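Local atomic coordinates of putative uncharacterized protein (Photobacterium profundum, PDB entry 3R87), a protein that probably hydrolyses thioesters, as a hot-dog-fold thioesterase of the 4-hydroxybenzoyl-CoA thioesterase family, and assembles from several copies of one chain. Residues S43-T48 against P125-A130; E38-S43 against T90-E95; A47-W50 against G54-F57. All blocks are in the same frame, centred on the assembly; numbering follows the deposited sequence. Where two conformers were deposited one is given.

Contact 1: residues S43-T48 against P125-A130; sequences SDKLAT and PADILA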
ATOM      1  N   SER A  43      -5.326  16.925  11.683  1.00 12.48           N
ATOM      2  CA  SER A  43      -5.840  16.471  10.415  0.75 12.02           C
ATOM      3  C   SER A  43      -7.134  17.178  10.022  1.00 13.20           C
ATOM      4  O   SER A  43      -7.403  17.328   8.847  1.00 13.25           O
ATOM      5  CB  SER A  43      -6.068  14.941  10.522  0.75 12.06           C
ATOM      6  OG  SER A  43      -6.761  14.608  11.712  0.75 13.22           O
ATOM      7  N   ASP A  44      -7.955  17.609  10.999  1.00 14.40           N
ATOM      8  CA  ASP A  44      -9.138  18.318  10.652  1.00 14.98           C
ATOM      9  C   ASP A  44      -8.847  19.645   9.983  1.00 16.01           C
ATOM     10  O   ASP A  44      -9.544  20.094   9.089  1.00 18.02           O
ATOM     11  CB  ASP A  44     -10.006  18.592  11.921  1.00 18.63           C
ATOM     12  CG  ASP A  44     -10.771  17.403  12.375  1.00 22.67           C
ATOM     13  OD1 ASP A  44     -10.969  16.417  11.615  1.00 23.79           O
ATOM     14  OD2 ASP A  44     -11.333  17.485  13.479  1.00 31.25           O
ATOM     15  N   LYS A  45      -7.773  20.293  10.455  1.00 16.59           N
ATOM     16  CA  LYS A  45      -7.328  21.547   9.812  1.00 18.13           C
ATOM     17  C   LYS A  45      -6.803  21.318   8.444  1.00 16.07           C
ATOM     18  O   LYS A  45      -7.025  22.103   7.550  1.00 18.83           O
ATOM     19  CB  LYS A  45      -6.274  22.246  10.641  1.00 19.89           C
ATOM     20  CG  LYS A  45      -6.817  22.695  12.002  1.00 25.12           C
ATOM     21  CD  LYS A  45      -6.110  23.738  12.521  1.00 34.84           C
ATOM     22  CE  LYS A  45      -6.904  24.224  13.761  1.00 37.45           C
ATOM     23  NZ  LYS A  45      -7.917  25.316  13.508  1.00 43.53           N
ATOM     24  N   LEU A  46      -6.091  20.177   8.220  1.00 14.45           N
ATOM     25  CA  LEU A  46      -5.655  19.849   6.875  1.00 14.85           C
ATOM     26  C   LEU A  46      -6.873  19.611   5.952  1.00 15.54           C
ATOM     27  O   LEU A  46      -6.856  20.039   4.823  1.00 17.82           O
ATOM     28  CB  LEU A  46      -4.808  18.580   6.901  1.00 13.84           C
ATOM     29  CG  LEU A  46      -3.463  18.740   7.501  1.00 14.38           C
ATOM     30  CD1 LEU A  46      -2.766  17.379   7.592  1.00 15.59           C
ATOM     31  CD2 LEU A  46      -2.586  19.762   6.787  1.00 15.54           C
ATOM     32  N   ALA A  47      -7.903  18.903   6.432  1.00 14.49           N
ATOM     33  CA  ALA A  47      -9.043  18.637   5.603  1.00 16.58           C
ATOM     34  C   ALA A  47      -9.762  19.970   5.289  1.00 18.28           C
ATOM     35  O   ALA A  47     -10.205  20.086   4.141  1.00 20.43           O
ATOM     36  CB  ALA A  47      -9.972  17.681   6.302  1.00 16.34           C
ATOM     37  N   THR A  48      -9.954  20.832   6.287  1.00 18.43           N
ATOM     38  CA  THR A  48     -10.633  22.149   6.052  1.00 21.94           C
ATOM     39  C   THR A  48      -9.807  22.979   5.089  1.00 21.36           C
ATOM     40  O   THR A  48     -10.377  23.604   4.175  1.00 23.44           O
ATOM     41  CB  THR A  48     -10.805  22.865   7.395  1.00 23.06           C
ATOM     42  OG1 THR A  48     -11.652  22.064   8.279  1.00 27.61           O
ATOM     43  CG2 THR A  48     -11.399  24.253   7.205  1.00 28.54           C
ATOM     44  N   PRO A 125      -0.041  28.588   6.021  1.00 18.44           N
ATOM     45  CA  PRO A 125      -1.087  29.453   6.613  1.00 18.50           C
ATOM     46  C   PRO A 125      -0.883  29.641   8.093  1.00 18.52           C
ATOM     47  O   PRO A 125      -0.545  28.716   8.833  1.00 17.23           O
ATOM     48  CB  PRO A 125      -2.360  28.675   6.276  1.00 21.11           C
ATOM     49  CG  PRO A 125      -2.036  27.882   5.039  1.00 19.82           C
ATOM     50  CD  PRO A 125      -0.589  27.430   5.263  1.00 18.61           C
ATOM     51  N   ALA A 126      -1.182  30.856   8.599  1.00 19.53           N
ATOM     52  CA  ALA A 126      -1.054  31.128  10.025  1.00 19.27           C
ATOM     53  C   ALA A 126      -1.878  30.173  10.890  1.00 17.79           C
ATOM     54  O   ALA A 126      -1.453  29.802  11.967  1.00 18.35           O
ATOM     55  CB  ALA A 126      -1.553  32.565  10.351  1.00 21.35           C
ATOM     56  N   ASP A 127      -3.044  29.772  10.430  1.00 18.56           N
ATOM     57  CA  ASP A 127      -3.838  28.869  11.260  0.50 19.51           C
ATOM     58  C   ASP A 127      -3.234  27.498  11.397  1.00 17.78           C
ATOM     59  O   ASP A 127      -3.373  26.864  12.466  1.00 17.82           O
ATOM     60  CB  ASP A 127      -5.164  28.662  10.630  0.50 21.77           C
ATOM     61  CG  ASP A 127      -6.146  27.953  11.586  0.50 23.40           C
ATOM     62  OD1 ASP A 127      -6.336  28.307  12.788  0.50 27.63           O
ATOM     63  OD2 ASP A 127      -6.738  26.976  11.104  0.50 25.40           O
ATOM     64  N   ILE A 128      -2.512  27.056  10.362  1.00 16.90           N
ATOM     65  CA  ILE A 128      -1.762  25.802  10.446  1.00 16.08           C
ATOM     66  C   ILE A 128      -0.624  25.964  11.412  1.00 15.91           C
ATOM     67  O   ILE A 128      -0.395  25.120  12.277  1.00 16.01           O
ATOM     68  CB  ILE A 128      -1.313  25.345   9.064  1.00 17.10           C
ATOM     69  CG1 ILE A 128      -2.503  24.985   8.173  1.00 19.98           C
ATOM     70  CG2 ILE A 128      -0.314  24.210   9.185  1.00 17.86           C
ATOM     71  CD1 ILE A 128      -3.278  23.765   8.610  1.00 20.02           C
ATOM     72  N   LEU A 129       0.139  27.093  11.261  1.00 15.36           N
ATOM     73  CA  LEU A 129       1.254  27.296  12.194  0.80 16.81           C
ATOM     74  C   LEU A 129       0.735  27.403  13.642  1.00 16.17           C
ATOM     75  O   LEU A 129       1.346  26.849  14.536  1.00 18.21           O
ATOM     76  CB  LEU A 129       2.018  28.586  11.833  0.80 18.67           C
ATOM     77  CG  LEU A 129       2.751  28.625  10.469  0.80 20.07           C
ATOM     78  CD1 LEU A 129       3.247  30.077  10.112  0.80 23.48           C
ATOM     79  CD2 LEU A 129       3.859  27.602  10.537  0.80 23.34           C
ATOM     80  N   ALA A 130      -0.386  28.040  13.824  1.00 16.52           N
ATOM     81  CA  ALA A 130      -0.957  28.145  15.191  1.00 17.55           C
ATOM     82  C   ALA A 130      -1.248  26.779  15.758  1.00 17.77           C
ATOM     83  O   ALA A 130      -0.978  26.520  16.922  1.00 20.27           O
ATOM     84  CB  ALA A 130      -2.208  28.982  15.141  1.00 19.91           C
TER
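Two torsions help bring Lys45 and Asp127 together: the lysine turns at its last bond (chi4 -91°), which swings NZ toward the carboxylate, and Asp127 places CG anti to its backbone N (chi1 -169°). Up to that bend Lys45 runs nearly straight. The two side chains cross at about a right angle. In the modelled conformer of Asp127, one of two deposited, NZ of Lys45 forms a salt bridge at 3.2 Å from OD2. OD2 is approached on its syn side, 15° out of the carboxylate plane. The bond from Lys45 NZ to Asp127 OD1 is weak at 3.5 Å. CD of Lys45 lies alongside, 3.6 Å from Asp127 OD2. Further in, CD1 of Ile128 packs 3.9 Å from Lys45 CB, with Leu46 CD2 more loosely beside it.

The pair joins helix 43-53 to the C-terminal helix 126-133. The two segments run antiparallel, with axes 10.5 Å apart. Pro125 is the N-cap of the second helix.

Asp127 and His53 each bind magnesium in a structure of this protein. Their side chains are about 8 Å apart here, and no metal is bound to this chain. The ammonium, held mainly by OD2, would probably offset part of the negative charge at Asp127.

Contact 2: residues E38-S43 against T90-E95; sequences EHVIDS and TLWRQE
Val40 and Ile41 meet the indole of Trp92 where helix 28-41 packs on the sheet of the hot-dog fold. In this fold the long helix is the sausage and the antiparallel sheet the bun. Trp92 projects from strand 89-97 toward the helix, and Val40 approaches from the opposite direction. Val40 CG1 meets the ring at its edge, near the ring plane, 3.9 Å from Trp92 CZ3. CB of Val40 is almost as close to that same carbon, and the valine sits against the CZ3-CH2 edge of the six-membered ring. Ile41 crosses the tryptophan at about a right angle. CG1 of Ile41 is anti to the carbonyl carbon (chi1 -66°) and the chain is extended at chi2 (163°), which brings CD1 to 4.2 Å from Trp92 CZ2. One face of the indole is packed from within the strand: in the modelled conformer, Thr90 CG2 lies 3.4 Å above the plane, offset toward the rim. Phe82 of strand 75-85 also meets the indole, with ring planes at about 55°.

The contact is buried and purely apolar. Just beyond Ile41, Asp42 takes a positive phi and caps the next helix through Asp44 N. Within the strand, Arg93 forms a salt bridge with Glu95: NE, 2.9 Å from OE2, and NH2 both donate to that one oxygen.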
ATOM      1  N   GLU A  38       0.575  14.747  10.333  1.00  8.98           N
ATOM      2  CA  GLU A  38      -0.837  15.144  10.422  1.00  9.41           C
ATOM      3  C   GLU A  38      -1.281  15.369  11.837  1.00 10.07           C
ATOM      4  O   GLU A  38      -2.038  16.290  12.102  1.00 11.63           O
ATOM      5  CB  GLU A  38      -1.763  14.126   9.754  1.00  9.63           C
ATOM      6  CG  GLU A  38      -1.556  13.943   8.266  1.00 10.30           C
ATOM      7  CD  GLU A  38      -2.772  13.377   7.604  1.00 11.00           C
ATOM      8  OE1 GLU A  38      -3.897  13.492   8.115  1.00 12.09           O
ATOM      9  OE2 GLU A  38      -2.662  12.835   6.472  1.00 13.59           O
ATOM     10  N   HIS A  39      -0.827  14.524  12.757  1.00  9.90           N
ATOM     11  CA  HIS A  39      -1.211  14.679  14.159  1.00 11.07           C
ATOM     12  C   HIS A  39      -0.597  15.909  14.785  1.00 11.21           C
ATOM     13  O   HIS A  39      -1.206  16.485  15.685  1.00 14.61           O
ATOM     14  CB  HIS A  39      -0.903  13.423  14.959  1.00 11.12           C
ATOM     15  CG  HIS A  39      -1.890  12.339  14.664  1.00 10.17           C
ATOM     16  ND1 HIS A  39      -3.052  12.176  15.364  1.00 14.55           N
ATOM     17  CD2 HIS A  39      -1.891  11.354  13.754  1.00 11.45           C
ATOM     18  CE1 HIS A  39      -3.755  11.171  14.844  1.00 14.25           C
ATOM     19  NE2 HIS A  39      -3.064  10.656  13.837  1.00 11.30           N
ATOM     20  N   VAL A  40       0.586  16.354  14.355  1.00 11.17           N
ATOM     21  CA  VAL A  40       1.147  17.623  14.820  1.00 11.88           C
ATOM     22  C   VAL A  40       0.297  18.768  14.310  1.00 12.87           C
ATOM     23  O   VAL A  40      -0.031  19.716  15.061  1.00 15.23           O
ATOM     24  CB  VAL A  40       2.600  17.775  14.433  1.00 11.42           C
ATOM     25  CG1 VAL A  40       3.115  19.164  14.777  1.00 14.04           C
ATOM     26  CG2 VAL A  40       3.445  16.727  15.059  1.00 12.29           C
ATOM     27  N   ILE A  41      -0.063  18.735  13.034  1.00 13.04           N
ATOM     28  CA  ILE A  41      -0.766  19.823  12.386  1.00 15.36           C
ATOM     29  C   ILE A  41      -2.241  19.932  12.786  1.00 15.16           C
ATOM     30  O   ILE A  41      -2.761  21.027  12.961  1.00 17.69           O
ATOM     31  CB  ILE A  41      -0.637  19.680  10.851  1.00 15.32           C
ATOM     32  CG1 ILE A  41       0.818  19.856  10.392  1.00 15.26           C
ATOM     33  CG2 ILE A  41      -1.590  20.667  10.138  1.00 17.85           C
ATOM     34  CD1 ILE A  41       1.056  19.329   8.996  1.00 17.28           C
ATOM     35  N   ASP A  42      -2.884  18.780  12.964  1.00 14.52           N
ATOM     36  CA  ASP A  42      -4.300  18.543  13.178  1.00 15.04           C
ATOM     37  C   ASP A  42      -4.907  18.180  11.830  1.00 13.11           C
ATOM     38  O   ASP A  42      -5.035  19.023  10.907  1.00 13.69           O
ATOM     39  CB  ASP A  42      -5.051  19.731  13.806  1.00 17.04           C
ATOM     40  CG  ASP A  42      -6.451  19.368  14.220  0.80 18.24           C
ATOM     41  OD1 ASP A  42      -6.914  20.033  15.126  0.80 27.78           O
ATOM     42  OD2 ASP A  42      -7.120  18.669  13.589  0.80 25.02           O
ATOM     43  N   SER A  43      -5.326  16.925  11.683  1.00 12.48           N
ATOM     44  CA  SER A  43      -5.840  16.471  10.415  0.75 12.02           C
ATOM     45  C   SER A  43      -7.134  17.178  10.022  1.00 13.20           C
ATOM     46  O   SER A  43      -7.403  17.328   8.847  1.00 13.25           O
ATOM     47  CB  SER A  43      -6.068  14.941  10.522  0.75 12.06           C
ATOM     48  OG  SER A  43      -6.761  14.608  11.712  0.75 13.22           O
ATOM     49  N   THR A  90       9.034  24.039   5.847  1.00 18.33           N
ATOM     50  CA  THR A  90       9.019  23.481   7.182  0.75 16.80           C
ATOM     51  C   THR A  90       9.960  22.290   7.169  1.00 15.50           C
ATOM     52  O   THR A  90       9.880  21.438   6.278  1.00 15.17           O
ATOM     53  CB  THR A  90       7.601  23.091   7.642  0.75 17.63           C
ATOM     54  OG1 THR A  90       6.749  24.216   7.566  0.75 21.79           O
ATOM     55  CG2 THR A  90       7.650  22.734   9.144  0.75 21.81           C
ATOM     56  N   LEU A  91      10.887  22.216   8.154  1.00 14.60           N
ATOM     57  CA  LEU A  91      11.771  21.118   8.305  1.00 13.24           C
ATOM     58  C   LEU A  91      11.301  20.201   9.405  1.00 12.57           C
ATOM     59  O   LEU A  91      10.968  20.690  10.505  1.00 16.95           O
ATOM     60  CB  LEU A  91      13.206  21.639   8.621  1.00 15.25           C
ATOM     61  CG  LEU A  91      13.638  22.760   7.768  1.00 19.57           C
ATOM     62  CD1 LEU A  91      15.013  23.226   8.238  1.00 24.37           C
ATOM     63  CD2 LEU A  91      13.612  22.324   6.274  1.00 22.17           C
ATOM     64  N   TRP A  92      11.247  18.930   9.154  1.00 10.40           N
ATOM     65  CA  TRP A  92      10.798  17.940  10.105  1.00 10.41           C
ATOM     66  C   TRP A  92      11.913  16.958  10.365  1.00  9.92           C
ATOM     67  O   TRP A  92      12.573  16.482   9.417  1.00 12.74           O
ATOM     68  CB  TRP A  92       9.571  17.215   9.589  1.00 10.74           C
ATOM     69  CG  TRP A  92       8.396  18.068   9.266  1.00 10.50           C
ATOM     70  CD1 TRP A  92       8.137  18.737   8.115  1.00 12.27           C
ATOM     71  CD2 TRP A  92       7.259  18.319  10.118  1.00 10.81           C
ATOM     72  NE1 TRP A  92       6.932  19.373   8.213  1.00 13.07           N
ATOM     73  CE2 TRP A  92       6.355  19.133   9.418  1.00 12.42           C
ATOM     74  CE3 TRP A  92       6.888  17.859  11.401  1.00 10.45           C
ATOM     75  CZ2 TRP A  92       5.101  19.518   9.945  1.00 13.80           C
ATOM     76  CZ3 TRP A  92       5.671  18.239  11.923  1.00 11.82           C
ATOM     77  CH2 TRP A  92       4.820  19.078  11.217  1.00 13.19           C
ATOM     78  N   ARG A  93      12.142  16.607  11.626  1.00  8.96           N
ATOM     79  CA  ARG A  93      12.974  15.502  12.022  1.00  8.72           C
ATOM     80  C   ARG A  93      12.041  14.425  12.538  1.00  7.91           C
ATOM     81  O   ARG A  93      11.278  14.689  13.480  1.00  8.80           O
ATOM     82  CB  ARG A  93      13.981  15.919  13.102  1.00 10.47           C
ATOM     83  CG  ARG A  93      14.775  14.766  13.666  1.00 11.19           C
ATOM     84  CD  ARG A  93      15.744  14.222  12.660  1.00 13.24           C
ATOM     85  NE  ARG A  93      16.654  13.273  13.274  1.00 13.20           N
ATOM     86  CZ  ARG A  93      17.928  13.148  12.935  1.00 12.98           C
ATOM     87  NH1 ARG A  93      18.455  13.752  11.843  1.00 14.29           N
ATOM     88  NH2 ARG A  93      18.649  12.305  13.651  1.00 15.17           N
ATOM     89  N   GLN A  94      12.086  13.218  11.979  1.00  7.73           N
ATOM     90  CA  GLN A  94      11.184  12.173  12.353  1.00  7.66           C
ATOM     91  C   GLN A  94      11.940  10.895  12.548  1.00  7.40           C
ATOM     92  O   GLN A  94      12.854  10.569  11.758  1.00  8.27           O
ATOM     93  CB  GLN A  94      10.030  12.007  11.351  1.00  8.26           C
ATOM     94  CG  GLN A  94       9.305  13.322  11.125  1.00  8.98           C
ATOM     95  CD  GLN A  94       8.022  13.146  10.367  1.00  7.95           C
ATOM     96  OE1 GLN A  94       7.995  13.343   9.141  1.00  8.73           O
ATOM     97  NE2 GLN A  94       6.973  12.724  11.054  1.00  8.26           N
ATOM     98  N   GLU A  95      11.607  10.124  13.580  1.00  7.36           N
ATOM     99  CA  GLU A  95      12.323   8.930  13.903  1.00  7.73           C
ATOM    100  C   GLU A  95      11.374   7.831  14.331  1.00  7.53           C
ATOM    101  O   GLU A  95      10.409   8.083  15.047  1.00  8.55           O
ATOM    102  CB  GLU A  95      13.337   9.162  15.045  1.00  8.10           C
ATOM    103  CG  GLU A  95      14.345  10.265  14.672  1.00  9.80           C
ATOM    104  CD  GLU A  95      15.396  10.534  15.698  1.00 10.00           C
ATOM    105  OE1 GLU A  95      15.366   9.919  16.805  1.00 10.96           O
ATOM    106  OE2 GLU A  95      16.281  11.385  15.414  1.00 11.62           O
TER

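Contact 3: residues A47-W50 against G54-F57; sequences ATLW and GLGF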
ATOM      1  N   ALA A  47      -7.903  18.903   6.432  1.00 14.49           N
ATOM      2  CA  ALA A  47      -9.043  18.637   5.603  1.00 16.58           C
ATOM      3  C   ALA A  47      -9.762  19.970   5.289  1.00 18.28           C
ATOM      4  O   ALA A  47     -10.205  20.086   4.141  1.00 20.43           O
ATOM      5  CB  ALA A  47      -9.972  17.681   6.302  1.00 16.34           C
ATOM      6  N   THR A  48      -9.954  20.832   6.287  1.00 18.43           N
ATOM      7  CA  THR A  48     -10.633  22.149   6.052  1.00 21.94           C
ATOM      8  C   THR A  48      -9.807  22.979   5.089  1.00 21.36           C
ATOM      9  O   THR A  48     -10.377  23.604   4.175  1.00 23.44           O
ATOM     10  CB  THR A  48     -10.805  22.865   7.395  1.00 23.06           C
ATOM     11  OG1 THR A  48     -11.652  22.064   8.279  1.00 27.61           O
ATOM     12  CG2 THR A  48     -11.399  24.253   7.205  1.00 28.54           C
ATOM     13  N   LEU A  49      -8.504  23.002   5.262  1.00 19.79           N
ATOM     14  CA  LEU A  49      -7.645  23.836   4.372  1.00 20.52           C
ATOM     15  C   LEU A  49      -7.786  23.348   2.904  1.00 20.65           C
ATOM     16  O   LEU A  49      -7.893  24.121   1.981  1.00 22.80           O
ATOM     17  CB  LEU A  49      -6.199  23.791   4.862  1.00 20.21           C
ATOM     18  CG  LEU A  49      -5.149  24.574   4.026  1.00 21.72           C
ATOM     19  CD1 LEU A  49      -5.391  26.099   4.160  1.00 25.01           C
ATOM     20  CD2 LEU A  49      -3.752  24.243   4.411  1.00 20.59           C
ATOM     21  N   TRP A  50      -7.786  22.005   2.724  1.00 18.74           N
ATOM     22  CA  TRP A  50      -7.905  21.460   1.343  1.00 20.38           C
ATOM     23  C   TRP A  50      -9.373  21.669   0.822  1.00 20.13           C
ATOM     24  O   TRP A  50      -9.497  22.141  -0.322  1.00 23.71           O
ATOM     25  CB  TRP A  50      -7.622  19.974   1.469  1.00 19.30           C
ATOM     26  CG  TRP A  50      -7.885  19.289   0.132  1.00 20.43           C
ATOM     27  CD1 TRP A  50      -8.945  18.469  -0.199  1.00 23.70           C
ATOM     28  CD2 TRP A  50      -7.064  19.386  -1.017  1.00 22.25           C
ATOM     29  NE1 TRP A  50      -8.883  18.177  -1.491  1.00 20.94           N
ATOM     30  CE2 TRP A  50      -7.707  18.643  -2.048  1.00 20.38           C
ATOM     31  CE3 TRP A  50      -5.847  20.046  -1.323  1.00 24.67           C
ATOM     32  CZ2 TRP A  50      -7.191  18.538  -3.358  1.00 22.93           C
ATOM     33  CZ3 TRP A  50      -5.316  19.942  -2.674  1.00 26.87           C
ATOM     34  CH2 TRP A  50      -6.015  19.185  -3.644  1.00 24.14           C
ATOM     35  N   GLY A  54      -8.267  24.629  -1.107  1.00 27.46           N
ATOM     36  CA  GLY A  54      -7.466  23.852  -2.143  1.00 25.71           C
ATOM     37  C   GLY A  54      -5.972  23.943  -1.920  1.00 25.09           C
ATOM     38  O   GLY A  54      -5.195  23.856  -2.900  1.00 26.98           O
ATOM     39  N   LEU A  55      -5.580  24.180  -0.651  1.00 21.62           N
ATOM     40  CA  LEU A  55      -4.138  24.151  -0.245  1.00 19.93           C
ATOM     41  C   LEU A  55      -3.848  22.908   0.418  1.00 19.17           C
ATOM     42  O   LEU A  55      -4.642  22.377   1.256  1.00 19.28           O
ATOM     43  CB  LEU A  55      -3.794  25.357   0.645  1.00 21.33           C
ATOM     44  CG  LEU A  55      -3.952  26.737  -0.061  1.00 25.24           C
ATOM     45  CD1 LEU A  55      -3.455  27.810   0.972  1.00 36.00           C
ATOM     46  CD2 LEU A  55      -3.231  26.930  -1.400  1.00 33.55           C
ATOM     47  N   GLY A  56      -2.671  22.374   0.200  1.00 20.18           N
ATOM     48  CA  GLY A  56      -2.245  21.196   0.943  1.00 19.79           C
ATOM     49  C   GLY A  56      -0.687  21.188   0.978  1.00 18.34           C
ATOM     50  O   GLY A  56      -0.040  22.064   0.405  1.00 22.27           O
ATOM     51  N   PHE A  57      -0.150  20.263   1.743  1.00 16.75           N
ATOM     52  CA  PHE A  57       1.362  20.217   1.863  1.00 16.56           C
ATOM     53  C   PHE A  57       1.914  19.102   1.012  1.00 16.54           C
ATOM     54  O   PHE A  57       1.215  18.118   0.723  1.00 18.81           O
ATOM     55  CB  PHE A  57       1.675  20.047   3.315  1.00 17.04           C
ATOM     56  CG  PHE A  57       1.283  21.227   4.102  1.00 15.57           C
ATOM     57  CD1 PHE A  57       2.124  22.303   4.185  1.00 20.46           C
ATOM     58  CD2 PHE A  57       0.118  21.252   4.789  1.00 18.31           C
ATOM     59  CE1 PHE A  57       1.735  23.403   4.913  1.00 22.27           C
ATOM     60  CE2 PHE A  57      -0.234  22.380   5.510  1.00 22.59           C
ATOM     61  CZ  PHE A  57       0.567  23.478   5.509  1.00 22.32           C
TER
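Gly54 N donates to Trp50 O at 2.9 Å, the hydrogen bond that ties the two segments together through their backbones. The N-H...O angle is 134°. Two CA-H...O contacts accompany it: Gly54 CA lies 3.2 Å from Trp50 O, and Trp50 CA lies 3.4 Å from Leu55 O.

These contacts close the turn that takes the chain from helix 43-53 into strand 56-66 of the hot-dog sheet. Gly54 is the first residue to leave helical angles and has a positive phi, which favours glycine. His53, a magnesium ligand in a structure of this protein, lies just before it.

Apolar packing occupies the inner side. Leu49 has CG anti to the backbone N (chi1 178°), which carries its branches over to Leu55 and Phe57. Its CG lies 3.7 Å from Leu55 CB, and Leu49 CD2 reaches Phe57 CE2 at 4.1 Å. Pro125 and Ile128 also touch Leu49.

The third kind is the indole against the backbone. Leu55 O lies in the plane of the Trp50 ring at its edge, 3.7 Å from CE3. Gly54 CA sits 4.2 Å above one face of that ring, offset toward the rim. His20 of a third subunit packs edge-to-face with Trp50.

Overall arrangement
Contact 2 is the core contact, near the centre of the chain and fully buried. Contacts 1 and 3 lie farther out on the same side and are partly buried. Helix 43-53 serves both, facing the C-terminal helix in contact 1 and the start of strand 56-66 in contact 3. Contacts 1 and 2 meet through Leu46 and Ile128 against Ile41. Contacts 1 and 3 meet where Leu46 and Ile128 pack on Phe57. Contacts 2 and 3 reach the same sheet but do not touch beyond adjoining in sequence. The chemistry follows position: apolar in contact 2, a salt bridge on the outside over apolar packing in contact 1, and backbone bonding with apolar packing in contact 3.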